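Local coordinates for plasmin and fibronectin-binding protein A (Streptococcus pneumoniae, PDB 4MR0) that binds human fibronectin, plasmin, plasminogen and serum albumin, acting as a fibronectin-dependent adhesin and invasin on the pneumococcal surface, at residues 152-158 against 173-179; 481-487 against 504-510; 226-232 against 289-293; 204-208 against 315-320. One frame throughout, in Å; residues are numbered along the deposited sequence.

Contact 1 (152-158 against 173-179); sequences YFPEGTY and ELNEKAT
Two successive rungs of the right-handed parallel β-helix, the pectate lyase-like fold, lie side by side, each turning a short corner. Y152 pairs with E173 and F153 with L174; past the corner G156 pairs with A178 and T157 with T179, the second rung spending one extra residue on its type I turn, N175 to A178. Backbone hydrogen bonds run F153 N to E173 O and N175 N to F153 O (both 2.9 Å), G156 N to K177 O (3.1 Å), T179 N to G156 O (2.8 Å) and Y158 N to T179 O (2.7 Å). At phi 147° and psi -178° a CB on G156 would press against the carbonyl O of E155. Apolar packing lies on the face of F153, L174 and A178: F153 (m) has L174 CD2 over its ring, 4.2 Å from the centroid, and I135 covers F153 and Y158. E155 OE1 forms a salt bridge with K177 NZ (3.4 Å), and a water joins Y152 OH to E176 OE1, 2.8 Å from each. Both corners are pinned internally: N175 OD1 accepts from K177 N (2.6 Å), an Asx turn, and Y158 OH donates to P154 O at 2.6 Å.

Contact 2 (481-487 against 504-510); sequences PNIELLR and EGIVIED
L485 (chi1 m) reaches across to the neighbouring strand, its CD1 3.9 Å from I508 CG1 and 4.3 Å from I506 CG2. On the same face I483 CB meets I506 CG1 at 4.1 Å, and L492 and V494 close over L485. Strands 483-486 and 506-509 run parallel at 7°, axes 4.8 Å apart, in straight register from I483 with I506 to L486 with E509. Like aliphatic side chains stacked on one face, I483 on I506 and L485 on I508, characterise a parallel β-helix interior, here in consecutive PbH1 repeats, 4 and 5. The extended backbones bond through I483 N to G505 O (3.0 Å), V507 N to I483 O and L485 N to V507 O (both 2.8 Å), E509 N to L485 O and R487 N to E509 O (both 2.9 Å). R487 and D510 both turn to positive phi. E484 OE1 forms salt bridges with R449 and K446 of the preceding rung; V507, on the face of E484, meets P481 CG through its CG2 at 3.4 Å.

Contact 3 (226-232 against 289-293); sequences ALNEEGT and ALPKT
A289, at the end of strand 278-289, points its CB toward the loop 226-232, meeting L227 CD2 at 3.9 Å. L290 turns its side chain away, but its carbonyl O lies 3.5 Å from L227 CD1. P291 then packs on the same leucine (mt rotamer): L227 CD2 is 4.1 Å from P291 CB, and Y265 touches both residues; the side chain of L227 is also about 4 Å from a bound manganese ion. At K292 the backbones join, K292 N donating to G231 O at 2.7 Å and 177°, while K292 CD rests 4.0 Å from T232 CG2. The acceptor is presented by a type I turn from N228 to G231, where G231 takes a positive phi (66°), easy for glycine. N228 braces this turn, its OD1 accepting from T232 N at 2.9 Å and its ND2 donating to T232 OG1 at 3.3 Å. One nearly linear backbone hydrogen bond beside a small apolar patch of L227, A289 and P291 thus holds this loop, without strand pairing.

Contact 4 (204-208 against 315-320); sequences AQVEW and FPYALN
Neither segment is helix or strand, so 204-208 and 315-320 meet as two loops, with Q205 CA 5.2 Å from A318 CA and E207 CA 4.6 Å from L319 CA. The second segment opens with a type I turn, F315 to A318, which presents the carbonyls of P316 and Y317 to the first. Q205 (chi1 m, chi2 p) points toward it, and its NE2 donates to P316 O at 2.9 Å; the same amide is held by D202 OD1, and Q205 OE1 accepts from G203 N. V206 is satisfied on both sides of its backbone: its O accepts from L319 N at 3.0 Å, and its N donates over 2.9 Å to a water that donates to Y317 O at 2.7 Å. The indole NE1 of W208 is bonded to L198 O, and Y317 OH to Q271, a manganese ligand. Around these polar links W208 (chi1 m) spreads its ring across the second loop. A318 CB sits over its five-membered ring, 3.3 Å from the centroid, a CH-pi contact. F315 (chi1 t) turns an edge to the six-membered ring, centroids 5.1 Å apart and planes at 88°, with W208 CZ3 3.3 Å from F315 CE2. This offset edge-to-face pair belongs to the long loops that leave the rungs of a parallel β-helix, here beside a manganese site: the side chain of F315 is about 5 Å from a bound ion.

From the N terminus, contact 1 is the first to close, joining neighbouring rungs near the start of the β-helix across only 14 intervening residues. The chain then opens contact 4 at 204-208, and before 315-320 completes it, contact 3 both opens and closes, so contact 3 nests within contact 4. These two tie protruding loops to loops of later rungs at separate places on the helix, their nearest atoms about 14 Å apart. Contact 2 comes last, in series with the others, and again joins adjacent rungs; its centre is about 48 Å from that of contact 1, on the opposite side of the chain's centre. No contacts cross.

Contact 1 (152-158 against 173-179)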
# COMPACT_ATOMS: atom_id res chain seq x y z
N TYR A 152 -22.45 5.31 -18.15
CA TYR A 152 -23.05 4.32 -17.26
C TYR A 152 -22.90 2.88 -17.75
O TYR A 152 -22.89 2.61 -18.95
CB TYR A 152 -24.54 4.64 -17.07
CG TYR A 152 -25.24 3.70 -16.12
CD1 TYR A 152 -24.95 3.71 -14.75
CD2 TYR A 152 -26.19 2.79 -16.58
CE1 TYR A 152 -25.58 2.83 -13.87
CE2 TYR A 152 -26.83 1.90 -15.71
CZ TYR A 152 -26.52 1.93 -14.36
OH TYR A 152 -27.15 1.05 -13.50
N PHE A 153 -22.77 1.96 -16.79
CA PHE A 153 -22.63 0.54 -17.09
C PHE A 153 -23.77 -0.25 -16.44
O PHE A 153 -23.82 -0.39 -15.22
CB PHE A 153 -21.31 -0.02 -16.54
CG PHE A 153 -20.08 0.44 -17.27
CD1 PHE A 153 -19.60 1.74 -17.12
CD2 PHE A 153 -19.37 -0.44 -18.08
CE1 PHE A 153 -18.43 2.16 -17.77
CE2 PHE A 153 -18.20 -0.04 -18.73
CZ PHE A 153 -17.73 1.26 -18.58
N PRO A 154 -24.71 -0.76 -17.26
CA PRO A 154 -25.84 -1.55 -16.75
C PRO A 154 -25.33 -2.90 -16.23
O PRO A 154 -24.18 -3.26 -16.46
CB PRO A 154 -26.73 -1.72 -17.98
CG PRO A 154 -26.44 -0.48 -18.78
CD PRO A 154 -24.93 -0.37 -18.66
N GLU A 155 -26.20 -3.64 -15.55
CA GLU A 155 -25.82 -4.96 -15.04
C GLU A 155 -25.24 -5.78 -16.18
O GLU A 155 -25.71 -5.68 -17.32
CB GLU A 155 -27.05 -5.69 -14.49
CG GLU A 155 -26.73 -7.05 -13.91
CD GLU A 155 -27.98 -7.83 -13.52
OE1 GLU A 155 -28.96 -7.21 -13.08
OE2 GLU A 155 -27.96 -9.08 -13.65
N GLY A 156 -24.23 -6.58 -15.88
CA GLY A 156 -23.62 -7.40 -16.91
C GLY A 156 -22.14 -7.63 -16.70
O GLY A 156 -21.57 -7.18 -15.71
N THR A 157 -21.52 -8.35 -17.63
CA THR A 157 -20.09 -8.61 -17.55
C THR A 157 -19.48 -8.10 -18.85
O THR A 157 -19.80 -8.57 -19.93
CB THR A 157 -19.80 -10.11 -17.39
OG1 THR A 157 -20.47 -10.59 -16.23
CG2 THR A 157 -18.31 -10.36 -17.24
N TYR A 158 -18.61 -7.10 -18.72
CA TYR A 158 -17.98 -6.48 -19.87
C TYR A 158 -16.54 -6.92 -20.09
O TYR A 158 -15.63 -6.46 -19.41
CB TYR A 158 -18.05 -4.97 -19.70
CG TYR A 158 -19.47 -4.49 -19.50
CD1 TYR A 158 -20.28 -4.19 -20.59
CD2 TYR A 158 -20.01 -4.39 -18.22
CE1 TYR A 158 -21.61 -3.80 -20.42
CE2 TYR A 158 -21.34 -4.01 -18.03
CZ TYR A 158 -22.13 -3.72 -19.14
OH TYR A 158 -23.44 -3.34 -18.96
N GLU A 173 -19.91 5.33 -13.95
CA GLU A 173 -20.71 4.79 -12.86
C GLU A 173 -21.15 3.41 -13.31
O GLU A 173 -21.74 3.26 -14.39
CB GLU A 173 -21.94 5.67 -12.62
CG GLU A 173 -22.75 5.28 -11.39
CD GLU A 173 -24.11 5.95 -11.34
OE1 GLU A 173 -24.30 6.99 -12.01
OE2 GLU A 173 -25.00 5.43 -10.63
N LEU A 174 -20.87 2.40 -12.50
CA LEU A 174 -21.25 1.04 -12.84
C LEU A 174 -22.27 0.49 -11.87
O LEU A 174 -22.20 0.74 -10.67
CB LEU A 174 -20.03 0.11 -12.86
CG LEU A 174 -18.93 0.48 -13.86
CD1 LEU A 174 -18.04 1.57 -13.27
CD2 LEU A 174 -18.11 -0.77 -14.19
N ASN A 175 -23.22 -0.26 -12.42
CA ASN A 175 -24.26 -0.89 -11.62
C ASN A 175 -23.57 -1.83 -10.64
O ASN A 175 -22.46 -2.31 -10.89
CB ASN A 175 -25.20 -1.67 -12.55
CG ASN A 175 -26.33 -2.35 -11.80
OD1 ASN A 175 -26.16 -3.43 -11.23
ND2 ASN A 175 -27.49 -1.71 -11.79
N GLU A 176 -24.23 -2.08 -9.52
CA GLU A 176 -23.68 -2.97 -8.51
C GLU A 176 -23.37 -4.34 -9.11
O GLU A 176 -22.41 -5.00 -8.71
CB GLU A 176 -24.69 -3.09 -7.36
CG GLU A 176 -26.03 -2.43 -7.66
CD GLU A 176 -25.93 -0.91 -7.79
OE1 GLU A 176 -26.29 -0.36 -8.86
OE2 GLU A 176 -25.50 -0.25 -6.81
N LYS A 177 -24.19 -4.76 -10.07
CA LYS A 177 -23.99 -6.05 -10.70
C LYS A 177 -23.27 -5.96 -12.04
O LYS A 177 -23.35 -6.86 -12.87
CB LYS A 177 -25.32 -6.78 -10.86
CG LYS A 177 -26.01 -7.06 -9.52
CD LYS A 177 -26.78 -8.37 -9.53
CE LYS A 177 -28.06 -8.28 -10.35
NZ LYS A 177 -29.09 -7.45 -9.65
N ALA A 178 -22.56 -4.85 -12.24
CA ALA A 178 -21.78 -4.66 -13.46
C ALA A 178 -20.35 -5.08 -13.13
O ALA A 178 -19.78 -4.64 -12.12
CB ALA A 178 -21.81 -3.20 -13.89
N THR A 179 -19.79 -5.96 -13.95
CA THR A 179 -18.43 -6.45 -13.75
C THR A 179 -17.59 -6.23 -15.01
O THR A 179 -17.99 -6.60 -16.11
CB THR A 179 -18.41 -7.97 -13.43
OG1 THR A 179 -19.03 -8.20 -12.16
CG2 THR A 179 -16.98 -8.48 -13.38
O HOH W 1 -26.97 1.57 -10.75

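Contact 2 (481-487 against 504-510)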
# COMPACT_ATOMS: atom_id res chain seq x y z
N PRO A 481 9.74 -7.75 18.68
CA PRO A 481 9.01 -6.66 19.35
C PRO A 481 7.72 -6.26 18.65
O PRO A 481 7.51 -6.56 17.48
CB PRO A 481 10.03 -5.52 19.35
CG PRO A 481 11.36 -6.22 19.25
CD PRO A 481 11.07 -7.30 18.25
N ASN A 482 6.85 -5.58 19.39
CA ASN A 482 5.58 -5.11 18.85
C ASN A 482 5.81 -3.83 18.06
O ASN A 482 5.23 -3.62 17.00
CB ASN A 482 4.57 -4.87 19.97
CG ASN A 482 3.96 -6.15 20.51
OD1 ASN A 482 4.09 -6.46 21.70
ND2 ASN A 482 3.30 -6.90 19.64
N ILE A 483 6.68 -2.97 18.58
CA ILE A 483 7.00 -1.70 17.93
C ILE A 483 8.50 -1.48 17.87
O ILE A 483 9.17 -1.41 18.91
CB ILE A 483 6.36 -0.52 18.69
CG1 ILE A 483 4.84 -0.69 18.72
CG2 ILE A 483 6.75 0.81 18.03
CD1 ILE A 483 4.12 0.37 19.53
N GLU A 484 9.03 -1.37 16.65
CA GLU A 484 10.45 -1.16 16.44
C GLU A 484 10.73 0.18 15.77
O GLU A 484 10.15 0.50 14.73
CB GLU A 484 11.05 -2.28 15.59
CG GLU A 484 12.37 -1.89 14.94
CD GLU A 484 12.95 -2.97 14.04
OE1 GLU A 484 12.17 -3.58 13.26
OE2 GLU A 484 14.17 -3.21 14.11
N LEU A 485 11.64 0.93 16.37
CA LEU A 485 12.05 2.23 15.84
C LEU A 485 13.56 2.15 15.74
O LEU A 485 14.27 2.15 16.75
CB LEU A 485 11.60 3.33 16.80
CG LEU A 485 10.07 3.35 16.80
CD1 LEU A 485 9.53 3.69 18.17
CD2 LEU A 485 9.59 4.34 15.74
N LEU A 486 14.04 2.07 14.50
CA LEU A 486 15.46 1.94 14.23
C LEU A 486 16.09 3.10 13.48
O LEU A 486 15.67 3.44 12.37
CB LEU A 486 15.69 0.63 13.46
CG LEU A 486 17.12 0.30 12.99
CD1 LEU A 486 18.04 0.11 14.20
CD2 LEU A 486 17.07 -0.97 12.15
N ARG A 487 17.10 3.70 14.10
CA ARG A 487 17.85 4.82 13.55
C ARG A 487 17.08 6.05 13.10
O ARG A 487 17.31 6.57 12.01
CB ARG A 487 18.75 4.34 12.41
CG ARG A 487 19.75 3.29 12.85
CD ARG A 487 20.85 3.09 11.83
NE ARG A 487 21.63 1.91 12.16
CZ ARG A 487 21.24 0.67 11.89
NH1 ARG A 487 20.10 0.45 11.26
NH2 ARG A 487 21.98 -0.36 12.27
N GLU A 504 8.53 -8.23 23.86
CA GLU A 504 8.99 -6.85 24.03
C GLU A 504 7.90 -5.92 23.55
O GLU A 504 7.14 -6.25 22.63
CB GLU A 504 10.27 -6.61 23.23
CG GLU A 504 11.44 -7.49 23.65
CD GLU A 504 12.01 -8.29 22.50
OE1 GLU A 504 11.23 -9.01 21.83
OE2 GLU A 504 13.24 -8.22 22.28
N GLY A 505 7.80 -4.75 24.16
CA GLY A 505 6.79 -3.80 23.76
C GLY A 505 7.36 -2.87 22.71
O GLY A 505 7.12 -3.04 21.51
N ILE A 506 8.13 -1.88 23.16
CA ILE A 506 8.74 -0.91 22.27
C ILE A 506 10.26 -1.00 22.30
O ILE A 506 10.87 -1.09 23.37
CB ILE A 506 8.34 0.53 22.67
CG1 ILE A 506 6.83 0.71 22.52
CG2 ILE A 506 9.11 1.55 21.82
CD1 ILE A 506 6.29 1.94 23.22
N VAL A 507 10.87 -0.98 21.12
CA VAL A 507 12.31 -1.02 21.01
C VAL A 507 12.76 0.20 20.21
O VAL A 507 12.33 0.39 19.08
CB VAL A 507 12.82 -2.28 20.28
CG1 VAL A 507 14.33 -2.19 20.09
CG2 VAL A 507 12.47 -3.53 21.08
N ILE A 508 13.59 1.03 20.83
CA ILE A 508 14.13 2.21 20.17
C ILE A 508 15.63 1.98 20.12
O ILE A 508 16.30 1.95 21.16
CB ILE A 508 13.79 3.49 20.96
CG1 ILE A 508 12.28 3.73 20.91
CG2 ILE A 508 14.54 4.69 20.37
CD1 ILE A 508 11.83 4.94 21.69
N GLU A 509 16.14 1.80 18.91
CA GLU A 509 17.55 1.49 18.71
C GLU A 509 18.31 2.45 17.81
O GLU A 509 17.90 2.72 16.69
CB GLU A 509 17.65 0.07 18.15
CG GLU A 509 19.06 -0.41 17.87
CD GLU A 509 19.09 -1.82 17.31
OE1 GLU A 509 18.06 -2.53 17.42
OE2 GLU A 509 20.14 -2.22 16.77
N ASP A 510 19.44 2.94 18.32
CA ASP A 510 20.31 3.84 17.55
C ASP A 510 19.68 5.13 17.06
O ASP A 510 20.12 5.70 16.06
CB ASP A 510 20.89 3.09 16.35
CG ASP A 510 22.02 2.18 16.73
OD1 ASP A 510 23.12 2.70 17.04
OD2 ASP A 510 21.82 0.94 16.73

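Contact 3 (226-232 against 289-293)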
# COMPACT_ATOMS: atom_id res chain seq x y z
N ALA A 226 -6.65 -15.51 -11.32
CA ALA A 226 -6.60 -16.82 -10.66
C ALA A 226 -5.64 -17.76 -11.40
O ALA A 226 -5.56 -17.74 -12.64
CB ALA A 226 -8.00 -17.43 -10.58
N LEU A 227 -4.93 -18.59 -10.64
CA LEU A 227 -3.95 -19.52 -11.21
C LEU A 227 -4.53 -20.77 -11.84
O LEU A 227 -5.65 -21.18 -11.54
CB LEU A 227 -2.96 -19.95 -10.13
CG LEU A 227 -2.16 -18.89 -9.38
CD1 LEU A 227 -1.26 -19.57 -8.37
CD2 LEU A 227 -1.35 -18.05 -10.35
N ASN A 228 -3.74 -21.39 -12.72
CA ASN A 228 -4.12 -22.63 -13.37
C ASN A 228 -3.92 -23.72 -12.32
O ASN A 228 -3.34 -23.46 -11.26
CB ASN A 228 -3.24 -22.91 -14.59
CG ASN A 228 -1.75 -22.80 -14.28
OD1 ASN A 228 -1.32 -23.02 -13.15
ND2 ASN A 228 -0.96 -22.46 -15.30
N GLU A 229 -4.37 -24.93 -12.60
CA GLU A 229 -4.25 -26.01 -11.62
C GLU A 229 -2.81 -26.27 -11.18
O GLU A 229 -2.58 -26.71 -10.05
CB GLU A 229 -4.88 -27.29 -12.16
CG GLU A 229 -5.17 -28.32 -11.07
CD GLU A 229 -5.89 -29.55 -11.60
OE1 GLU A 229 -6.03 -30.53 -10.83
OE2 GLU A 229 -6.31 -29.53 -12.78
N GLU A 230 -1.84 -26.00 -12.05
CA GLU A 230 -0.44 -26.21 -11.70
C GLU A 230 0.08 -25.06 -10.84
O GLU A 230 1.15 -25.16 -10.23
CB GLU A 230 0.44 -26.32 -12.95
CG GLU A 230 -0.00 -27.35 -13.97
CD GLU A 230 -1.01 -26.79 -14.96
OE1 GLU A 230 -2.11 -26.37 -14.53
OE2 GLU A 230 -0.70 -26.78 -16.17
N GLY A 231 -0.67 -23.97 -10.80
CA GLY A 231 -0.27 -22.81 -10.02
C GLY A 231 1.00 -22.16 -10.55
O GLY A 231 1.83 -21.68 -9.79
N THR A 232 1.14 -22.14 -11.87
CA THR A 232 2.32 -21.56 -12.51
C THR A 232 1.97 -20.35 -13.39
O THR A 232 2.85 -19.57 -13.74
CB THR A 232 3.03 -22.60 -13.40
OG1 THR A 232 2.16 -22.97 -14.48
CG2 THR A 232 3.38 -23.84 -12.59
N ALA A 289 -3.14 -13.42 -6.77
CA ALA A 289 -2.61 -14.72 -7.13
C ALA A 289 -1.09 -14.69 -7.20
O ALA A 289 -0.50 -13.81 -7.82
CB ALA A 289 -3.20 -15.17 -8.46
N LEU A 290 -0.46 -15.67 -6.55
CA LEU A 290 1.00 -15.77 -6.52
C LEU A 290 1.42 -17.15 -7.02
O LEU A 290 1.20 -18.16 -6.35
CB LEU A 290 1.50 -15.56 -5.08
CG LEU A 290 1.04 -14.27 -4.37
CD1 LEU A 290 1.55 -14.27 -2.94
CD2 LEU A 290 1.54 -13.04 -5.13
N PRO A 291 2.03 -17.21 -8.22
CA PRO A 291 2.48 -18.47 -8.83
C PRO A 291 3.68 -19.14 -8.16
O PRO A 291 4.52 -18.48 -7.53
CB PRO A 291 2.78 -18.05 -10.27
CG PRO A 291 3.26 -16.64 -10.11
CD PRO A 291 2.26 -16.07 -9.13
N LYS A 292 3.76 -20.47 -8.30
CA LYS A 292 4.83 -21.29 -7.73
C LYS A 292 6.22 -20.67 -7.89
O LYS A 292 6.96 -20.49 -6.93
CB LYS A 292 4.89 -22.66 -8.43
CG LYS A 292 3.85 -23.70 -8.05
CD LYS A 292 4.16 -24.99 -8.82
CE LYS A 292 3.23 -26.14 -8.48
NZ LYS A 292 3.36 -26.59 -7.06
N THR A 293 6.55 -20.38 -9.14
CA THR A 293 7.84 -19.83 -9.55
C THR A 293 8.38 -18.52 -8.98
O THR A 293 9.57 -18.25 -9.09
CB THR A 293 7.87 -19.71 -11.09
OG1 THR A 293 9.08 -19.06 -11.50
CG2 THR A 293 6.67 -18.91 -11.58

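Contact 4 (204-208 against 315-320)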
# COMPACT_ATOMS: atom_id res chain seq x y z
N ALA A 204 7.18 1.47 -28.01
CA ALA A 204 6.43 2.53 -28.68
C ALA A 204 5.74 3.46 -27.67
O ALA A 204 4.80 4.17 -28.02
CB ALA A 204 5.39 1.93 -29.61
N GLN A 205 6.21 3.44 -26.42
CA GLN A 205 5.61 4.30 -25.40
C GLN A 205 5.67 5.76 -25.81
O GLN A 205 6.55 6.16 -26.57
CB GLN A 205 6.32 4.13 -24.05
CG GLN A 205 5.95 2.87 -23.29
CD GLN A 205 6.82 1.68 -23.66
OE1 GLN A 205 7.30 1.58 -24.80
NE2 GLN A 205 7.01 0.77 -22.72
N VAL A 206 4.72 6.54 -25.32
CA VAL A 206 4.67 7.96 -25.61
C VAL A 206 4.59 8.72 -24.30
O VAL A 206 4.31 8.13 -23.24
CB VAL A 206 3.43 8.34 -26.47
CG1 VAL A 206 3.51 7.68 -27.84
CG2 VAL A 206 2.15 7.90 -25.75
N GLU A 207 4.86 10.02 -24.35
CA GLU A 207 4.79 10.86 -23.16
C GLU A 207 3.31 11.05 -22.82
O GLU A 207 2.49 11.28 -23.71
CB GLU A 207 5.43 12.22 -23.46
CG GLU A 207 5.49 13.17 -22.28
CD GLU A 207 6.67 12.91 -21.37
OE1 GLU A 207 7.47 11.99 -21.64
OE2 GLU A 207 6.81 13.64 -20.36
N TRP A 208 2.96 10.93 -21.54
CA TRP A 208 1.57 11.13 -21.13
C TRP A 208 1.37 12.58 -20.72
O TRP A 208 2.06 13.08 -19.83
CB TRP A 208 1.22 10.22 -19.93
CG TRP A 208 0.92 8.79 -20.29
CD1 TRP A 208 1.25 8.16 -21.45
CD2 TRP A 208 0.31 7.80 -19.45
NE1 TRP A 208 0.87 6.83 -21.40
CE2 TRP A 208 0.29 6.59 -20.19
CE3 TRP A 208 -0.25 7.83 -18.17
CZ2 TRP A 208 -0.24 5.40 -19.66
CZ3 TRP A 208 -0.79 6.64 -17.65
CH2 TRP A 208 -0.78 5.45 -18.40
N PHE A 315 6.87 3.11 -13.73
CA PHE A 315 5.67 3.31 -14.54
C PHE A 315 6.08 3.17 -16.01
O PHE A 315 6.14 4.15 -16.76
CB PHE A 315 5.10 4.72 -14.26
CG PHE A 315 3.64 4.86 -14.53
CD1 PHE A 315 2.69 4.33 -13.65
CD2 PHE A 315 3.19 5.49 -15.69
CE1 PHE A 315 1.33 4.45 -13.91
CE2 PHE A 315 1.83 5.62 -15.96
CZ PHE A 315 0.89 5.09 -15.06
N PRO A 316 6.36 1.93 -16.45
CA PRO A 316 6.79 1.60 -17.81
C PRO A 316 5.76 1.78 -18.92
O PRO A 316 6.03 1.46 -20.08
CB PRO A 316 7.24 0.15 -17.68
CG PRO A 316 6.29 -0.39 -16.66
CD PRO A 316 6.24 0.72 -15.62
N TYR A 317 4.59 2.33 -18.58
CA TYR A 317 3.52 2.53 -19.55
C TYR A 317 3.65 3.82 -20.35
O TYR A 317 2.94 4.02 -21.33
CB TYR A 317 2.18 2.50 -18.82
CG TYR A 317 2.16 1.45 -17.74
CD1 TYR A 317 2.26 0.10 -18.07
CD2 TYR A 317 2.16 1.81 -16.39
CE1 TYR A 317 2.35 -0.88 -17.08
CE2 TYR A 317 2.26 0.85 -15.39
CZ TYR A 317 2.36 -0.49 -15.74
OH TYR A 317 2.50 -1.45 -14.77
N ALA A 318 4.56 4.69 -19.92
CA ALA A 318 4.76 5.96 -20.59
C ALA A 318 6.24 6.35 -20.59
O ALA A 318 7.07 5.68 -19.97
CB ALA A 318 3.93 7.05 -19.91
N LEU A 319 6.55 7.43 -21.30
CA LEU A 319 7.92 7.92 -21.39
C LEU A 319 8.32 8.87 -20.26
O LEU A 319 9.51 9.11 -20.06
CB LEU A 319 8.14 8.64 -22.73
CG LEU A 319 8.17 7.78 -23.99
CD1 LEU A 319 8.36 8.69 -25.19
CD2 LEU A 319 9.29 6.74 -23.90
N ASN A 320 7.34 9.41 -19.54
CA ASN A 320 7.62 10.33 -18.44
C ASN A 320 8.69 9.75 -17.53
O ASN A 320 8.52 8.66 -16.99
CB ASN A 320 6.35 10.61 -17.63
CG ASN A 320 5.23 11.18 -18.49
OD1 ASN A 320 4.66 12.23 -18.17
ND2 ASN A 320 4.91 10.48 -19.57
O HOH W 2 2.86 4.76 -23.95